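Local atomic coordinates of transcriptional regulator (Pyrococcus horikoshii, PDB entry 1UDD), a protein that is of unknown function but belongs, as a TenA homologue, to the all-helical TENA/THI-4/PQQC family. Residues 41-46 with 92-97; 54-59 with 131-136; 139-144 with 169-174. All coordinates share one frame; numbering follows the deposited sequence.

Contact 1: 41-46 with 92-97; sequences FYVLQD and KELDLT
A Schellman motif ends helix 82-93, and two leucines from this turn, Leu-94 and Leu-96, lie against Val-43 and Leu-44 of helix 36-63. Asp-95, with positive phi (58°), is its C-prime residue: its N bonds to Lys-92 O at 2.6 Å and Leu-96 N returns to Leu-91 O. The reversal sets Leu-94 and Leu-96, on either side of Asp-95 in sequence, to project their CB atoms toward the facing helix. Val-43 and Leu-94 reach for each other tip to tip, CG2 of Val-43 meeting CD1 of Leu-94 at 3.8 Å. The valine branch that touches is the one beside its own backbone N, while CG1 lies anti to that N (chi1 172°). Leu-44 begins less directly, but its end bends inward and crosses Leu-96 at about a right angle, CD1 against CD1; the modelled spacing of that pair is too short to be reliable. No hydrogen bond links the segments, so the contact is wholly apolar. Leu-94 also packs on Leu-36, Phe-39 and Lys-40, and Val-43 on Leu-90 and Leu-91, which extends the seam between helices 36-63 and 82-93. Tyr-42 and Asp-46 touch helix 190-213, and Thr-97 N-caps the next helix, 98-103.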
loop_
_atom_site.group_PDB
_atom_site.type_symbol
_atom_site.label_atom_id
_atom_site.label_comp_id
_atom_site.label_asym_id
_atom_site.label_seq_id
_atom_site.Cartn_x
_atom_site.Cartn_y
_atom_site.Cartn_z
ATOM N N PHE A 41 -26.644 5.529 19.174
ATOM C CA PHE A 41 -26.362 5.683 17.746
ATOM C C PHE A 41 -24.865 5.940 17.544
ATOM O O PHE A 41 -24.247 5.413 16.612
ATOM C CB PHE A 41 -27.142 6.854 17.159
ATOM C CG PHE A 41 -26.930 7.029 15.692
ATOM C CD1 PHE A 41 -27.663 6.278 14.774
ATOM C CD2 PHE A 41 -25.968 7.913 15.219
ATOM C CE1 PHE A 41 -27.437 6.406 13.397
ATOM C CE2 PHE A 41 -25.732 8.048 13.854
ATOM C CZ PHE A 41 -26.469 7.292 12.937
ATOM N N TYR A 42 -24.308 6.768 18.424
ATOM C CA TYR A 42 -22.893 7.110 18.399
ATOM C C TYR A 42 -22.041 5.875 18.691
ATOM O O TYR A 42 -21.155 5.526 17.901
ATOM C CB TYR A 42 -22.610 8.219 19.430
ATOM C CG TYR A 42 -21.151 8.395 19.802
ATOM C CD1 TYR A 42 -20.214 8.863 18.872
ATOM C CD2 TYR A 42 -20.705 8.067 21.078
ATOM C CE1 TYR A 42 -18.864 8.995 19.214
ATOM C CE2 TYR A 42 -19.366 8.191 21.430
ATOM C CZ TYR A 42 -18.452 8.652 20.493
ATOM O OH TYR A 42 -17.129 8.730 20.843
ATOM N N VAL A 43 -22.305 5.208 19.815
ATOM C CA VAL A 43 -21.533 4.019 20.162
ATOM C C VAL A 43 -21.552 3.037 18.995
ATOM O O VAL A 43 -20.515 2.490 18.612
ATOM C CB VAL A 43 -22.078 3.325 21.440
ATOM C CG1 VAL A 43 -21.372 1.981 21.650
ATOM C CG2 VAL A 43 -21.845 4.216 22.658
ATOM N N LEU A 44 -22.731 2.831 18.420
ATOM C CA LEU A 44 -22.876 1.923 17.286
ATOM C C LEU A 44 -21.923 2.299 16.150
ATOM O O LEU A 44 -21.245 1.434 15.589
ATOM C CB LEU A 44 -24.321 1.938 16.778
ATOM C CG LEU A 44 -25.202 0.730 17.124
ATOM C CD1 LEU A 44 -25.070 0.386 18.594
ATOM C CD2 LEU A 44 -26.658 1.040 16.770
ATOM N N GLN A 45 -21.873 3.585 15.816
ATOM C CA GLN A 45 -21.000 4.064 14.754
ATOM C C GLN A 45 -19.519 3.898 15.129
ATOM O O GLN A 45 -18.648 3.994 14.262
ATOM C CB GLN A 45 -21.285 5.538 14.460
ATOM C CG GLN A 45 -22.630 5.836 13.813
ATOM C CD GLN A 45 -22.728 5.331 12.385
ATOM O OE1 GLN A 45 -21.905 5.669 11.529
ATOM N NE2 GLN A 45 -23.750 4.519 12.114
ATOM N N ASP A 46 -19.235 3.639 16.407
ATOM C CA ASP A 46 -17.859 3.471 16.858
ATOM C C ASP A 46 -17.156 2.195 16.417
ATOM O O ASP A 46 -15.924 2.141 16.435
ATOM C CB ASP A 46 -17.754 3.569 18.379
ATOM C CG ASP A 46 -17.915 4.984 18.880
ATOM O OD1 ASP A 46 -17.513 5.926 18.164
ATOM O OD2 ASP A 46 -18.439 5.158 19.997
ATOM N N LYS A 92 -23.067 -3.736 26.087
ATOM C CA LYS A 92 -23.926 -4.508 26.971
ATOM C C LYS A 92 -24.768 -3.584 27.846
ATOM O O LYS A 92 -25.999 -3.685 27.860
ATOM C CB LYS A 92 -23.092 -5.451 27.842
ATOM C CG LYS A 92 -23.943 -6.358 28.735
ATOM C CD LYS A 92 -23.159 -7.545 29.298
ATOM C CE LYS A 92 -24.100 -8.573 29.938
ATOM N NZ LYS A 92 -23.379 -9.769 30.475
ATOM N N GLU A 93 -24.107 -2.680 28.567
ATOM C CA GLU A 93 -24.806 -1.734 29.427
ATOM C C GLU A 93 -25.936 -1.040 28.665
ATOM O O GLU A 93 -26.928 -0.627 29.263
ATOM C CB GLU A 93 -23.844 -0.665 29.952
ATOM C CG GLU A 93 -22.655 -1.194 30.714
ATOM C CD GLU A 93 -21.695 -0.091 31.115
ATOM O OE1 GLU A 93 -21.347 0.744 30.251
ATOM O OE2 GLU A 93 -21.277 -0.057 32.292
ATOM N N LEU A 94 -25.783 -0.909 27.350
ATOM C CA LEU A 94 -26.799 -0.251 26.519
ATOM C C LEU A 94 -27.767 -1.234 25.853
ATOM O O LEU A 94 -28.535 -0.851 24.970
ATOM C CB LEU A 94 -26.126 0.605 25.429
ATOM C CG LEU A 94 -25.261 1.806 25.841
ATOM C CD1 LEU A 94 -24.482 2.320 24.627
ATOM C CD2 LEU A 94 -26.136 2.902 26.421
ATOM N N ASP A 95 -27.734 -2.495 26.283
ATOM C CA ASP A 95 -28.601 -3.529 25.712
ATOM C C ASP A 95 -28.373 -3.666 24.217
ATOM O O ASP A 95 -29.323 -3.673 23.431
ATOM C CB ASP A 95 -30.079 -3.215 25.957
ATOM C CG ASP A 95 -30.443 -3.249 27.421
ATOM O OD1 ASP A 95 -30.179 -4.285 28.072
ATOM O OD2 ASP A 95 -30.994 -2.241 27.918
ATOM N N LEU A 96 -27.104 -3.751 23.835
ATOM C CA LEU A 96 -26.711 -3.922 22.443
ATOM C C LEU A 96 -25.661 -5.009 22.441
ATOM O O LEU A 96 -25.070 -5.302 23.486
ATOM C CB LEU A 96 -26.118 -2.627 21.883
ATOM C CG LEU A 96 -27.112 -1.477 21.732
ATOM C CD1 LEU A 96 -26.388 -0.172 21.410
ATOM C CD2 LEU A 96 -28.108 -1.844 20.640
ATOM N N THR A 97 -25.438 -5.617 21.283
ATOM C CA THR A 97 -24.442 -6.679 21.160
ATOM C C THR A 97 -23.462 -6.325 20.041
ATOM O O THR A 97 -23.794 -5.547 19.148
ATOM C CB THR A 97 -25.101 -8.038 20.803
ATOM O OG1 THR A 97 -25.619 -7.972 19.472
ATOM C CG2 THR A 97 -26.240 -8.354 21.759
#

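Contact 2: 54-59 with 131-136; sequences TRALAV and TALLPC
With CG of Leu-133 anti to its carbonyl carbon (chi1 -51°) and the chain then extended, the two methyls of this side chain are carried to helix 36-63, where each meets a different residue. Leu-57 has a similar first torsion (chi1 -76°), which brings its end nearer to the partner helix than the direction of its CB alone would suggest. The leucines cross obliquely: CD1 of Leu-133 lies 3.5 Å from CD2 of Leu-57 and 3.9 Å from CG of Leu-57, so it rests against the branch point as well as one methyl. The other branch, CD2 of Leu-133, meets the CB of Ala-56 at 4.1 Å, so the two methyls divide between two consecutive residues, Ala-56 and Leu-57. The nearest CA atoms of the two segments, those of Ala-56 and Leu-133, are 8.5 Å apart. All three residues are buried and no hydrogen bond crosses. Helix 126-146 is kinked here: the N atoms of Pro-135, which has no proton to give, and of Cys-136 lack bonds to the preceding turn, and Leu-134 N holds Thr-131 O only weakly. Leu-133 continues onto Ile-60 and Met-117, and Leu-57 onto Leu-75 and Ala-76. The contact therefore lies in the helical core, with helix 108-123 beside Leu-133, helix 68-79 beside Leu-57 and helix 190-213 touching Leu-134 and Pro-135, while Arg-55 and Ala-58 of helix 36-63 meet a second subunit.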
loop_
_atom_site.group_PDB
_atom_site.type_symbol
_atom_site.label_atom_id
_atom_site.label_comp_id
_atom_site.label_asym_id
_atom_site.label_seq_id
_atom_site.Cartn_x
_atom_site.Cartn_y
_atom_site.Cartn_z
ATOM N N THR A 54 -7.623 0.903 13.637
ATOM C CA THR A 54 -6.741 -0.262 13.610
ATOM C C THR A 54 -6.064 -0.444 12.248
ATOM O O THR A 54 -4.862 -0.686 12.183
ATOM C CB THR A 54 -7.525 -1.532 13.970
ATOM O OG1 THR A 54 -8.050 -1.385 15.294
ATOM C CG2 THR A 54 -6.637 -2.752 13.931
ATOM N N ARG A 55 -6.830 -0.323 11.162
ATOM C CA ARG A 55 -6.267 -0.477 9.822
ATOM C C ARG A 55 -5.186 0.543 9.559
ATOM O O ARG A 55 -4.133 0.209 9.013
ATOM C CB ARG A 55 -7.327 -0.306 8.721
ATOM C CG ARG A 55 -8.255 -1.479 8.537
ATOM C CD ARG A 55 -9.238 -1.275 7.361
ATOM N NE ARG A 55 -10.387 -2.143 7.570
ATOM C CZ ARG A 55 -10.343 -3.457 7.429
ATOM N NH1 ARG A 55 -9.211 -4.033 7.050
ATOM N NH2 ARG A 55 -11.401 -4.196 7.744
ATOM N N ALA A 56 -5.448 1.796 9.925
ATOM C CA ALA A 56 -4.466 2.844 9.667
ATOM C C ALA A 56 -3.200 2.608 10.497
ATOM O O ALA A 56 -2.084 2.785 9.996
ATOM C CB ALA A 56 -5.074 4.236 9.952
ATOM N N LEU A 57 -3.367 2.184 11.749
ATOM C CA LEU A 57 -2.202 1.916 12.582
ATOM C C LEU A 57 -1.372 0.784 12.002
ATOM O O LEU A 57 -0.138 0.831 12.051
ATOM C CB LEU A 57 -2.615 1.567 14.010
ATOM C CG LEU A 57 -3.040 2.795 14.833
ATOM C CD1 LEU A 57 -3.751 2.355 16.119
ATOM C CD2 LEU A 57 -1.828 3.644 15.133
ATOM N N ALA A 58 -2.047 -0.226 11.442
ATOM C CA ALA A 58 -1.334 -1.359 10.867
ATOM C C ALA A 58 -0.472 -0.878 9.685
ATOM O O ALA A 58 0.696 -1.233 9.585
ATOM C CB ALA A 58 -2.325 -2.440 10.406
ATOM N N VAL A 59 -1.043 -0.075 8.793
ATOM C CA VAL A 59 -0.260 0.422 7.657
ATOM C C VAL A 59 0.932 1.267 8.146
ATOM O O VAL A 59 2.065 1.080 7.696
ATOM C CB VAL A 59 -1.120 1.264 6.698
ATOM C CG1 VAL A 59 -0.241 1.865 5.619
ATOM C CG2 VAL A 59 -2.209 0.398 6.084
ATOM N N THR A 131 0.083 11.958 12.312
ATOM C CA THR A 131 -0.571 13.257 12.405
ATOM C C THR A 131 -2.040 13.134 11.984
ATOM O O THR A 131 -2.902 13.878 12.466
ATOM C CB THR A 131 0.148 14.316 11.519
ATOM O OG1 THR A 131 1.503 14.453 11.958
ATOM C CG2 THR A 131 -0.546 15.703 11.628
ATOM N N ALA A 132 -2.343 12.191 11.097
ATOM C CA ALA A 132 -3.736 12.034 10.682
ATOM C C ALA A 132 -4.557 11.395 11.798
ATOM O O ALA A 132 -5.781 11.443 11.772
ATOM C CB ALA A 132 -3.833 11.206 9.433
ATOM N N LEU A 133 -3.875 10.815 12.782
ATOM C CA LEU A 133 -4.552 10.165 13.902
ATOM C C LEU A 133 -4.538 10.990 15.190
ATOM O O LEU A 133 -5.244 10.672 16.149
ATOM C CB LEU A 133 -3.900 8.818 14.197
ATOM C CG LEU A 133 -3.710 7.844 13.034
ATOM C CD1 LEU A 133 -3.125 6.522 13.573
ATOM C CD2 LEU A 133 -5.041 7.604 12.328
ATOM N N LEU A 134 -3.734 12.045 15.215
ATOM C CA LEU A 134 -3.605 12.875 16.407
ATOM C C LEU A 134 -4.904 13.599 16.782
ATOM O O LEU A 134 -5.290 13.629 17.955
ATOM C CB LEU A 134 -2.453 13.864 16.214
ATOM C CG LEU A 134 -1.948 14.577 17.469
ATOM C CD1 LEU A 134 -1.528 13.547 18.540
ATOM C CD2 LEU A 134 -0.787 15.451 17.085
ATOM N N PRO A 135 -5.602 14.194 15.798
ATOM C CA PRO A 135 -6.840 14.861 16.213
ATOM C C PRO A 135 -7.702 13.853 16.974
ATOM O O PRO A 135 -8.309 14.185 17.989
ATOM C CB PRO A 135 -7.461 15.290 14.893
ATOM C CG PRO A 135 -6.221 15.563 14.021
ATOM C CD PRO A 135 -5.324 14.401 14.362
ATOM N N CYS A 136 -7.737 12.613 16.493
ATOM C CA CYS A 136 -8.517 11.567 17.168
ATOM C C CYS A 136 -8.107 11.403 18.626
ATOM O O CYS A 136 -8.866 11.732 19.538
ATOM C CB CYS A 136 -8.352 10.221 16.465
ATOM S SG CYS A 136 -8.795 8.807 17.526
#

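Contact 3: 139-144 with 169-174; sequences SYAEIA and NEYLNL
The short segments 139-144 and 169-174 are helical and cross obliquely in a roughly antiparallel sense, with 133° between their N-to-C directions and axes 10.3 Å apart at closest; the CA atoms of Ala-141 and Leu-172 come within 6.9 Å of each other, which is consistent with the small side chain at Ala-141. Ala-141 is at the centre: its methyl points to the other helix and receives two neighbouring side chains. Its CB lies in the plane of the Tyr-171 ring, at the ring's edge, 3.7 Å from CE2 and 4.0 Å from CD2 of Tyr-171, so the methyl meets the rim and not the face. Leu-172 adds its CD2, 4.1 Å from CB of Ala-141; the end of this side chain bends toward the alanine although its CB starts in another direction. CG of Tyr-171 stands anti to the backbone N (chi1 -172°), sending the ring across to the other helix, where the OH comes within 4.0 Å of CB of Tyr-140. The hydroxyl is hydrogen-bonded to the backbone O of Phe-137, in helix 126-146, which ties the reach of the ring to the backbone of that helix. Tyr-140 turns its own ring end away, to Tyr-42 OH. Tyr-166 meets both Tyr-140 and Tyr-171 edge-to-face, and helices 14-21, 24-31 and 190-213 pack against segment 139-144, so this segment sits between these helices and helix 169-183.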
loop_
_atom_site.group_PDB
_atom_site.type_symbol
_atom_site.label_atom_id
_atom_site.label_comp_id
_atom_site.label_asym_id
_atom_site.label_seq_id
_atom_site.Cartn_x
_atom_site.Cartn_y
_atom_site.Cartn_z
ATOM N N SER A 139 -7.892 15.188 20.684
ATOM C CA SER A 139 -9.145 15.871 20.961
ATOM C C SER A 139 -10.005 15.167 22.015
ATOM O O SER A 139 -10.678 15.825 22.785
ATOM C CB SER A 139 -9.966 16.041 19.681
ATOM O OG SER A 139 -10.529 14.813 19.260
ATOM N N TYR A 140 -9.997 13.839 22.044
ATOM C CA TYR A 140 -10.806 13.118 23.023
ATOM C C TYR A 140 -10.325 13.400 24.440
ATOM O O TYR A 140 -11.126 13.458 25.380
ATOM C CB TYR A 140 -10.788 11.607 22.737
ATOM C CG TYR A 140 -11.916 11.167 21.820
ATOM C CD1 TYR A 140 -12.040 11.682 20.521
ATOM C CD2 TYR A 140 -12.911 10.300 22.281
ATOM C CE1 TYR A 140 -13.144 11.344 19.712
ATOM C CE2 TYR A 140 -14.008 9.965 21.489
ATOM C CZ TYR A 140 -14.122 10.486 20.214
ATOM O OH TYR A 140 -15.225 10.155 19.456
ATOM N N ALA A 141 -9.022 13.580 24.596
ATOM C CA ALA A 141 -8.469 13.890 25.903
ATOM C C ALA A 141 -8.767 15.347 26.252
ATOM O O ALA A 141 -9.125 15.650 27.392
ATOM C CB ALA A 141 -6.959 13.643 25.913
ATOM N N GLU A 142 -8.622 16.248 25.273
ATOM C CA GLU A 142 -8.869 17.672 25.512
ATOM C C GLU A 142 -10.332 17.942 25.826
ATOM O O GLU A 142 -10.648 18.811 26.635
ATOM C CB GLU A 142 -8.454 18.523 24.305
ATOM C CG GLU A 142 -6.976 18.733 24.134
ATOM C CD GLU A 142 -6.323 19.473 25.292
ATOM O OE1 GLU A 142 -6.959 20.370 25.889
ATOM O OE2 GLU A 142 -5.149 19.171 25.588
ATOM N N ILE A 143 -11.222 17.213 25.159
ATOM C CA ILE A 143 -12.647 17.373 25.391
ATOM C C ILE A 143 -12.963 17.009 26.844
ATOM O O ILE A 143 -13.658 17.750 27.529
ATOM C CB ILE A 143 -13.474 16.464 24.452
ATOM C CG1 ILE A 143 -13.351 16.937 22.996
ATOM C CG2 ILE A 143 -14.925 16.480 24.881
ATOM C CD1 ILE A 143 -14.034 15.987 21.975
ATOM N N ALA A 144 -12.451 15.871 27.309
ATOM C CA ALA A 144 -12.691 15.429 28.683
ATOM C C ALA A 144 -12.116 16.452 29.651
ATOM O O ALA A 144 -12.779 16.850 30.610
ATOM C CB ALA A 144 -12.062 14.063 28.925
ATOM N N ASN A 169 -4.229 8.769 33.481
ATOM C CA ASN A 169 -2.832 9.078 33.193
ATOM C C ASN A 169 -2.323 8.263 32.027
ATOM O O ASN A 169 -1.496 8.725 31.247
ATOM C CB ASN A 169 -1.928 8.799 34.408
ATOM C CG ASN A 169 -2.138 9.789 35.539
ATOM O OD1 ASN A 169 -2.373 10.976 35.306
ATOM N ND2 ASN A 169 -2.031 9.308 36.776
ATOM N N GLU A 170 -2.806 7.033 31.928
ATOM C CA GLU A 170 -2.390 6.149 30.864
ATOM C C GLU A 170 -2.810 6.716 29.508
ATOM O O GLU A 170 -2.022 6.733 28.561
ATOM C CB GLU A 170 -3.011 4.755 31.052
ATOM C CG GLU A 170 -2.651 4.050 32.356
ATOM C CD GLU A 170 -3.331 4.664 33.578
ATOM O OE1 GLU A 170 -4.580 4.611 33.668
ATOM O OE2 GLU A 170 -2.609 5.199 34.450
ATOM N N TYR A 171 -4.052 7.172 29.413
ATOM C CA TYR A 171 -4.538 7.708 28.154
ATOM C C TYR A 171 -3.791 8.989 27.836
ATOM O O TYR A 171 -3.395 9.224 26.691
ATOM C CB TYR A 171 -6.038 7.989 28.210
ATOM C CG TYR A 171 -6.565 8.355 26.844
ATOM C CD1 TYR A 171 -6.762 7.374 25.871
ATOM C CD2 TYR A 171 -6.724 9.694 26.477
ATOM C CE1 TYR A 171 -7.095 7.716 24.556
ATOM C CE2 TYR A 171 -7.050 10.047 25.171
ATOM C CZ TYR A 171 -7.230 9.056 24.215
ATOM O OH TYR A 171 -7.500 9.414 22.917
ATOM N N LEU A 172 -3.595 9.810 28.864
ATOM C CA LEU A 172 -2.884 11.068 28.716
ATOM C C LEU A 172 -1.431 10.843 28.330
ATOM O O LEU A 172 -0.855 11.616 27.555
ATOM C CB LEU A 172 -2.933 11.863 30.019
ATOM C CG LEU A 172 -4.293 12.451 30.396
ATOM C CD1 LEU A 172 -4.179 13.180 31.736
ATOM C CD2 LEU A 172 -4.742 13.409 29.303
ATOM N N ASN A 173 -0.828 9.790 28.871
ATOM C CA ASN A 173 0.566 9.514 28.564
ATOM C C ASN A 173 0.716 8.996 27.146
ATOM O O ASN A 173 1.719 9.267 26.499
ATOM C CB ASN A 173 1.150 8.529 29.582
ATOM C CG ASN A 173 1.514 9.206 30.903
ATOM O OD1 ASN A 173 1.864 8.546 31.881
ATOM N ND2 ASN A 173 1.443 10.539 30.926
ATOM N N LEU A 174 -0.292 8.266 26.669
ATOM C CA LEU A 174 -0.289 7.726 25.312
ATOM C C LEU A 174 -0.331 8.882 24.304
ATOM O O LEU A 174 0.458 8.927 23.354
ATOM C CB LEU A 174 -1.500 6.810 25.092
ATOM C CG LEU A 174 -1.784 6.451 23.625
ATOM C CD1 LEU A 174 -0.572 5.740 23.029
ATOM C CD2 LEU A 174 -3.030 5.578 23.519
#

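All three contacts belong to the same all-helical fold. Contacts 1 and 2 share helix 36-63, and contacts 2 and 3 share helix 126-146, so these two long helices run through the set and tie separate parts of the bundle together. Between centres, contacts 1 and 2 are about 23 Å apart, 1 and 3 about 22 Å, and 2 and 3 about 16 Å. Along the chain contacts 1 and 2 interleave, whereas contact 3 follows both. A probable hydrogen bond of 2.8 Å between Tyr-42 OH and Tyr-140 OH links contacts 1 and 3 directly. Contact 2, nearest the chain centre, is also the one touched by other subunits, through the 54-59 part of helix 36-63.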